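PDB 5YZW: Ifi204 from Mus musculus domesticus, which probably senses DNA in innate immunity, as an interferon-inducible PYHIN-family protein that recognises DNA through its HIN domains. Local coordinates for residues T23-K27 with E28-M32; T51-K54 with S55-P59; V149-G153 with R154-V158. All coordinates share one frame; numbering follows the deposited sequence.

Overall arrangement
Following the chain from the N terminus, three local contacts come in series, and none nests in or crosses another. Contact 1 closes the tight turn between strands 11-25 and 30-38. Contact 2 folds up the loop that joins strands 43-48 and 62-71 of the same N-terminal sheet. Contact 3 does the same just after strand 145-151, in the second sheet. Thr51 of contact 2 packs on Arg31 and Met32 of contact 1. Arg154 of contact 3 reaches Thr23 and Tyr24, so the hairpin end touches both halves of the HIN domain. Contacts 2 and 3 do not touch; their nearest atoms are about 12 Å apart.

Contact 1 (T23-K27 with E28-M32); sequences TYDLK and EDKRM
The Tyr24 ring meets Arg31 O at its edge, with CE1 3.4 Å from that oxygen. The thioether of Met32 approaches the same ring obliquely, SD lying 4.1 Å from the centroid of the Tyr24 ring. This is a Met-aromatic contact. Lys30 packs its aliphatic chain near the phenol, CB 3.6 Å from Tyr24 CZ. Water 1 lies in the ring plane and joins Tyr24 OH to Arg31 O. The ring gets there because CG sits between the backbone N and the carbonyl carbon, chi1 68°. Replacing Tyr24 by alanine would remove the ring and hydroxyl, and is likely to leave Met32 SD without its aromatic partner and Arg31 O without the water link. His187 meets the Tyr24 ring edge-to-face.

Thr23 OG1 lies at the edge of the Arg31 guanidinium. NH1 donates to Thr23 OG1 at 3.0 Å, almost in the guanidinium plane. Arg31 bends at chi2 and chi3 to bring NH1 back across the hairpin.

Tyr24 N donates to Lys30 O, and Lys30 N to Asp25 O at 3.1 Å. Asp25 OD1 accepts from Lys27 N at 3.0 Å and weakly from Glu28 N. Its other oxygen, OD2, forms a salt bridge with Arg186. The register slips by one between the Thr23-Arg31 and Asp25-Lys30 pairs. Residues 23-32 thus form the end of an antiparallel beta hairpin, with a beta bulge between Thr23 and Asp25 and an Asx turn that starts at Asp25.

Contact 2 (T51-K54 with S55-P59); sequences TALK and SKFIP
Leu53 O is gripped by two backbone N-H groups of the residues that follow. Lys56 N donates to Leu53 O at 2.8 Å, from above the carbonyl plane. Phe57 N donates to Leu53 O at 3.2 Å and comes in nearly head-on, with a C=O...N angle of 165°. The first bond spans three residues and continues the 3-10 winding of this loop. The second spans four. Phe57 is then the centre of an inverse gamma turn, where the chain leaves the 3-10 segment. Phe57 N also makes a weak bond to Lys54 O, so this one N-H is shared between two carbonyls.

The Phe57 ring turns an edge to the same carbonyl as Lys56 N, CD1 lying 3.5 Å from Leu53 O. Leu53 CB also meets this ring, 4.1 Å from Phe57 CD1. Both side chains are buried. They face Val48 and Ile77 of the N-terminal sheet, and Phe33 meets the Phe57 ring edge-to-face. The loop therefore covers this part of the beta barrel expected of an OB fold.

Leu53 CD2 also touches Lys56, 4.0 Å from its CD. Ser55 OG sits between its backbone N and carbonyl carbon, chi1 62°, and water 2 bridges it to Ala52 O. Water 3 ties the end of the turn: it donates to Lys54 O at 2.8 Å and to Phe57 O at 2.7 Å.

Contact 3 (V149-G153 with R154-V158); sequences VVVYG and RLTNV
A short 3-10 turn follows strand 145-151 in the second sheet of the HIN domain, whose family belongs to the OB clan. Its key atom is Gly153 O, which accepts two bonds from Thr156. Thr156 N reaches Gly153 O at 2.8 Å, with an N-H...O angle of 169°, from above the carbonyl plane. Thr156 OG1 donates to Gly153 O at 2.8 Å as well, tilted 16° from that plane. The threonine can do both because its OG1 lies between the backbone N and the carbonyl carbon, chi1 60°. This fixes the rotation of the side chain and turns CG2 toward the preceding backbone, 3.9 Å from Tyr152 CA.

Gly153 has a backbone shape that a side chain would hinder: a CB on this residue would collide with Tyr152 O and with Arg154 N. The absence of a side chain lets the chain leave the strand and enter the turn.

Val151 packs under the turn with one methyl. Its CG1 is 3.6 Å from Leu155 CB and 3.9 Å from Thr156 CG2. Water 4 spans the entry to the turn, donating to Tyr152 O and accepting from Leu155 N at 2.9 Å.

Arg154 starts away from 149-153, and its NH2 is hydrogen-bonded to Ser188 O and Arg186 O. Val151 is backbone hydrogen-bonded to Ile136 of strand 135-142, and the side chains of Val151 and Thr156 both touch Ile136. On strand 189-192, Met190 packs on both Val151 and Leu155, while Phe171 of strand 171-175 also touches Leu155.

Contact 1 (T23-K27 with E28-M32)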
# COMPACT_ATOMS: atom_id res chain seq x y z
N THR A 23 -1.91 13.69 0.64
CA THR A 23 -2.67 14.29 -0.45
C THR A 23 -2.35 13.57 -1.75
O THR A 23 -1.21 13.58 -2.21
CB THR A 23 -2.33 15.78 -0.55
OG1 THR A 23 -2.31 16.35 0.77
CG2 THR A 23 -3.31 16.51 -1.44
N TYR A 24 -3.36 12.95 -2.35
CA TYR A 24 -3.18 12.24 -3.60
C TYR A 24 -3.73 13.01 -4.79
O TYR A 24 -3.37 12.70 -5.93
CB TYR A 24 -3.82 10.85 -3.53
CG TYR A 24 -5.33 10.84 -3.46
CD1 TYR A 24 -5.99 10.96 -2.23
CD2 TYR A 24 -6.09 10.69 -4.61
CE1 TYR A 24 -7.39 10.96 -2.17
CE2 TYR A 24 -7.48 10.67 -4.55
CZ TYR A 24 -8.12 10.81 -3.33
OH TYR A 24 -9.48 10.81 -3.27
N ASP A 25 -4.60 13.99 -4.56
CA ASP A 25 -5.05 14.90 -5.62
C ASP A 25 -4.75 16.31 -5.11
O ASP A 25 -5.48 16.83 -4.26
CB ASP A 25 -6.52 14.66 -5.94
CG ASP A 25 -7.07 15.61 -7.00
OD1 ASP A 25 -6.54 16.73 -7.16
OD2 ASP A 25 -8.05 15.24 -7.69
N LEU A 26 -3.67 16.91 -5.62
CA LEU A 26 -3.23 18.20 -5.09
C LEU A 26 -4.18 19.33 -5.46
O LEU A 26 -4.19 20.35 -4.77
CB LEU A 26 -1.82 18.54 -5.58
CG LEU A 26 -0.65 17.93 -4.79
CD1 LEU A 26 0.70 18.37 -5.36
CD2 LEU A 26 -0.75 18.26 -3.29
N LYS A 27 -4.98 19.16 -6.52
CA LYS A 27 -5.85 20.24 -6.97
C LYS A 27 -6.93 20.56 -5.93
O LYS A 27 -7.17 21.73 -5.62
CB LYS A 27 -6.49 19.87 -8.31
CG LYS A 27 -7.42 20.94 -8.87
CD LYS A 27 -7.53 20.81 -10.39
CE LYS A 27 -8.60 21.75 -10.95
NZ LYS A 27 -8.73 21.63 -12.43
N GLU A 28 -7.58 19.52 -5.40
CA GLU A 28 -8.65 19.66 -4.42
C GLU A 28 -8.26 19.12 -3.04
O GLU A 28 -9.14 18.93 -2.20
CB GLU A 28 -9.93 18.97 -4.90
CG GLU A 28 -10.08 18.96 -6.42
CD GLU A 28 -11.51 18.76 -6.89
OE1 GLU A 28 -12.41 19.50 -6.43
OE2 GLU A 28 -11.74 17.86 -7.74
N ASP A 29 -6.97 18.91 -2.80
CA ASP A 29 -6.47 18.54 -1.48
C ASP A 29 -7.17 17.28 -0.97
O ASP A 29 -7.49 17.15 0.21
CB ASP A 29 -6.62 19.71 -0.49
CG ASP A 29 -5.88 19.48 0.81
OD1 ASP A 29 -4.67 19.16 0.75
OD2 ASP A 29 -6.54 19.50 1.90
N LYS A 30 -7.44 16.35 -1.89
CA LYS A 30 -8.06 15.08 -1.52
C LYS A 30 -7.06 14.21 -0.76
O LYS A 30 -5.89 14.10 -1.15
CB LYS A 30 -8.56 14.33 -2.75
CG LYS A 30 -9.69 15.02 -3.52
CD LYS A 30 -10.53 13.98 -4.27
CE LYS A 30 -11.22 14.61 -5.47
NZ LYS A 30 -12.25 13.71 -6.05
N ARG A 31 -7.52 13.59 0.33
CA ARG A 31 -6.65 12.84 1.23
C ARG A 31 -7.05 11.37 1.30
O ARG A 31 -8.23 11.01 1.14
CB ARG A 31 -6.66 13.43 2.65
CG ARG A 31 -6.46 14.95 2.69
CD ARG A 31 -4.99 15.34 2.90
NE ARG A 31 -4.45 14.98 4.21
CZ ARG A 31 -3.17 15.15 4.54
NH1 ARG A 31 -2.33 15.65 3.65
NH2 ARG A 31 -2.73 14.81 5.76
N MET A 32 -6.05 10.53 1.57
CA MET A 32 -6.27 9.10 1.75
C MET A 32 -5.15 8.57 2.65
O MET A 32 -4.15 9.26 2.87
CB MET A 32 -6.31 8.38 0.40
CG MET A 32 -4.93 8.12 -0.17
SD MET A 32 -4.98 7.42 -1.82
CE MET A 32 -5.34 5.69 -1.43
O HOH W 1 -10.30 11.44 -0.70

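Contact 2 (T51-K54 with S55-P59)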
# COMPACT_ATOMS: atom_id res chain seq x y z
N THR A 51 -10.25 10.40 5.65
CA THR A 51 -9.15 10.30 6.60
C THR A 51 -9.55 10.69 8.00
O THR A 51 -8.71 10.59 8.91
CB THR A 51 -7.94 11.13 6.10
OG1 THR A 51 -8.33 12.49 5.91
CG2 THR A 51 -7.47 10.56 4.78
N ALA A 52 -10.81 11.08 8.23
CA ALA A 52 -11.27 11.16 9.61
C ALA A 52 -11.07 9.83 10.32
O ALA A 52 -10.86 9.80 11.54
CB ALA A 52 -12.75 11.58 9.68
N LEU A 53 -11.08 8.74 9.56
CA LEU A 53 -10.90 7.40 10.12
C LEU A 53 -9.48 7.13 10.63
O LEU A 53 -9.24 6.04 11.17
CB LEU A 53 -11.27 6.36 9.06
CG LEU A 53 -12.78 6.23 8.81
CD1 LEU A 53 -13.06 5.30 7.64
CD2 LEU A 53 -13.43 5.70 10.08
N LYS A 54 -8.55 8.08 10.47
CA LYS A 54 -7.20 7.91 11.01
C LYS A 54 -7.23 7.48 12.48
O LYS A 54 -6.46 6.61 12.90
CB LYS A 54 -6.41 9.21 10.83
CG LYS A 54 -5.03 9.26 11.48
CD LYS A 54 -4.50 10.71 11.48
CE LYS A 54 -3.14 10.81 12.14
NZ LYS A 54 -2.48 12.12 11.87
N SER A 55 -8.14 8.05 13.28
CA SER A 55 -8.23 7.68 14.69
C SER A 55 -8.66 6.24 14.92
O SER A 55 -8.51 5.75 16.04
CB SER A 55 -9.21 8.60 15.43
OG SER A 55 -10.51 8.48 14.89
N LYS A 56 -9.18 5.54 13.92
CA LYS A 56 -9.58 4.15 14.12
C LYS A 56 -8.63 3.13 13.50
O LYS A 56 -8.62 1.97 13.93
CB LYS A 56 -10.99 3.93 13.58
CG LYS A 56 -12.04 4.59 14.49
CD LYS A 56 -13.42 4.56 13.89
CE LYS A 56 -14.37 5.49 14.65
NZ LYS A 56 -15.76 5.35 14.13
N PHE A 57 -7.82 3.53 12.53
CA PHE A 57 -6.86 2.60 11.95
C PHE A 57 -5.53 2.72 12.70
O PHE A 57 -4.51 3.19 12.19
CB PHE A 57 -6.72 2.83 10.46
CG PHE A 57 -7.86 2.27 9.66
CD1 PHE A 57 -9.08 2.95 9.60
CD2 PHE A 57 -7.74 1.05 9.00
CE1 PHE A 57 -10.14 2.43 8.86
CE2 PHE A 57 -8.78 0.52 8.27
CZ PHE A 57 -9.99 1.21 8.19
N ILE A 58 -5.59 2.32 13.96
CA ILE A 58 -4.43 2.22 14.84
C ILE A 58 -4.01 0.76 14.88
O ILE A 58 -4.85 -0.10 15.13
CB ILE A 58 -4.76 2.72 16.26
CG1 ILE A 58 -5.29 4.15 16.20
CG2 ILE A 58 -3.55 2.61 17.17
CD1 ILE A 58 -4.32 5.11 15.56
N PRO A 59 -2.74 0.44 14.63
CA PRO A 59 -2.30 -0.95 14.72
C PRO A 59 -2.76 -1.62 16.01
O PRO A 59 -2.61 -1.06 17.10
CB PRO A 59 -0.78 -0.83 14.64
CG PRO A 59 -0.56 0.38 13.70
CD PRO A 59 -1.66 1.34 14.15
O HOH W 2 -13.12 8.45 13.08
O HOH W 3 -4.14 5.81 11.49

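Contact 3 (V149-G153 with R154-V158)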
# COMPACT_ATOMS: atom_id res chain seq x y z
N VAL A 149 12.51 1.73 -9.85
CA VAL A 149 11.30 2.40 -9.39
C VAL A 149 11.23 3.74 -10.11
O VAL A 149 12.16 4.55 -10.02
CB VAL A 149 11.29 2.59 -7.87
CG1 VAL A 149 10.02 3.31 -7.43
CG2 VAL A 149 11.41 1.24 -7.17
N VAL A 150 10.15 3.96 -10.85
CA VAL A 150 9.97 5.19 -11.61
C VAL A 150 9.02 6.09 -10.83
O VAL A 150 7.86 5.72 -10.59
CB VAL A 150 9.45 4.92 -13.03
CG1 VAL A 150 9.35 6.22 -13.82
CG2 VAL A 150 10.40 3.96 -13.74
N VAL A 151 9.51 7.25 -10.42
CA VAL A 151 8.73 8.20 -9.65
C VAL A 151 8.54 9.47 -10.47
O VAL A 151 9.50 10.00 -11.04
CB VAL A 151 9.38 8.49 -8.29
CG1 VAL A 151 8.57 9.52 -7.51
CG2 VAL A 151 9.49 7.20 -7.49
N TYR A 152 7.30 9.93 -10.54
CA TYR A 152 6.95 11.19 -11.17
C TYR A 152 5.94 11.93 -10.30
O TYR A 152 5.10 11.31 -9.65
CB TYR A 152 6.35 10.95 -12.56
CG TYR A 152 6.04 12.22 -13.29
CD1 TYR A 152 7.04 12.92 -13.94
CD2 TYR A 152 4.75 12.73 -13.33
CE1 TYR A 152 6.77 14.09 -14.62
CE2 TYR A 152 4.46 13.90 -14.00
CZ TYR A 152 5.48 14.57 -14.64
OH TYR A 152 5.21 15.74 -15.32
N GLY A 153 6.01 13.26 -10.29
CA GLY A 153 4.99 14.05 -9.62
C GLY A 153 5.19 14.21 -8.12
O GLY A 153 6.33 14.32 -7.66
N ARG A 154 4.10 14.20 -7.35
CA ARG A 154 4.17 14.59 -5.94
C ARG A 154 5.24 13.80 -5.19
O ARG A 154 5.93 14.35 -4.32
CB ARG A 154 2.80 14.42 -5.27
CG ARG A 154 2.36 12.97 -5.04
CD ARG A 154 0.97 12.90 -4.37
NE ARG A 154 0.30 11.66 -4.75
CZ ARG A 154 0.54 10.50 -4.16
NH1 ARG A 154 1.40 10.43 -3.15
NH2 ARG A 154 -0.06 9.40 -4.58
N LEU A 155 5.43 12.53 -5.52
CA LEU A 155 6.38 11.71 -4.78
C LEU A 155 7.84 12.00 -5.14
O LEU A 155 8.73 11.40 -4.53
CB LEU A 155 6.08 10.21 -4.98
CG LEU A 155 4.84 9.67 -4.22
CD1 LEU A 155 4.61 8.19 -4.48
CD2 LEU A 155 4.94 9.91 -2.71
N THR A 156 8.12 12.91 -6.08
CA THR A 156 9.52 13.28 -6.28
C THR A 156 10.06 14.13 -5.13
O THR A 156 11.28 14.30 -5.05
CB THR A 156 9.75 14.03 -7.61
OG1 THR A 156 8.97 15.23 -7.66
CG2 THR A 156 9.38 13.16 -8.80
N ASN A 157 9.20 14.64 -4.25
CA ASN A 157 9.65 15.45 -3.12
C ASN A 157 10.18 14.61 -1.96
O ASN A 157 10.58 15.19 -0.95
CB ASN A 157 8.53 16.35 -2.61
CG ASN A 157 7.80 17.10 -3.72
OD1 ASN A 157 6.58 17.21 -3.70
ND2 ASN A 157 8.56 17.61 -4.69
N VAL A 158 10.18 13.29 -2.07
CA VAL A 158 10.63 12.44 -0.97
C VAL A 158 12.15 12.37 -1.02
O VAL A 158 12.72 11.74 -1.92
CB VAL A 158 10.00 11.04 -1.03
CG1 VAL A 158 10.61 10.14 0.03
CG2 VAL A 158 8.47 11.11 -0.89
O HOH W 4 4.02 10.70 -7.28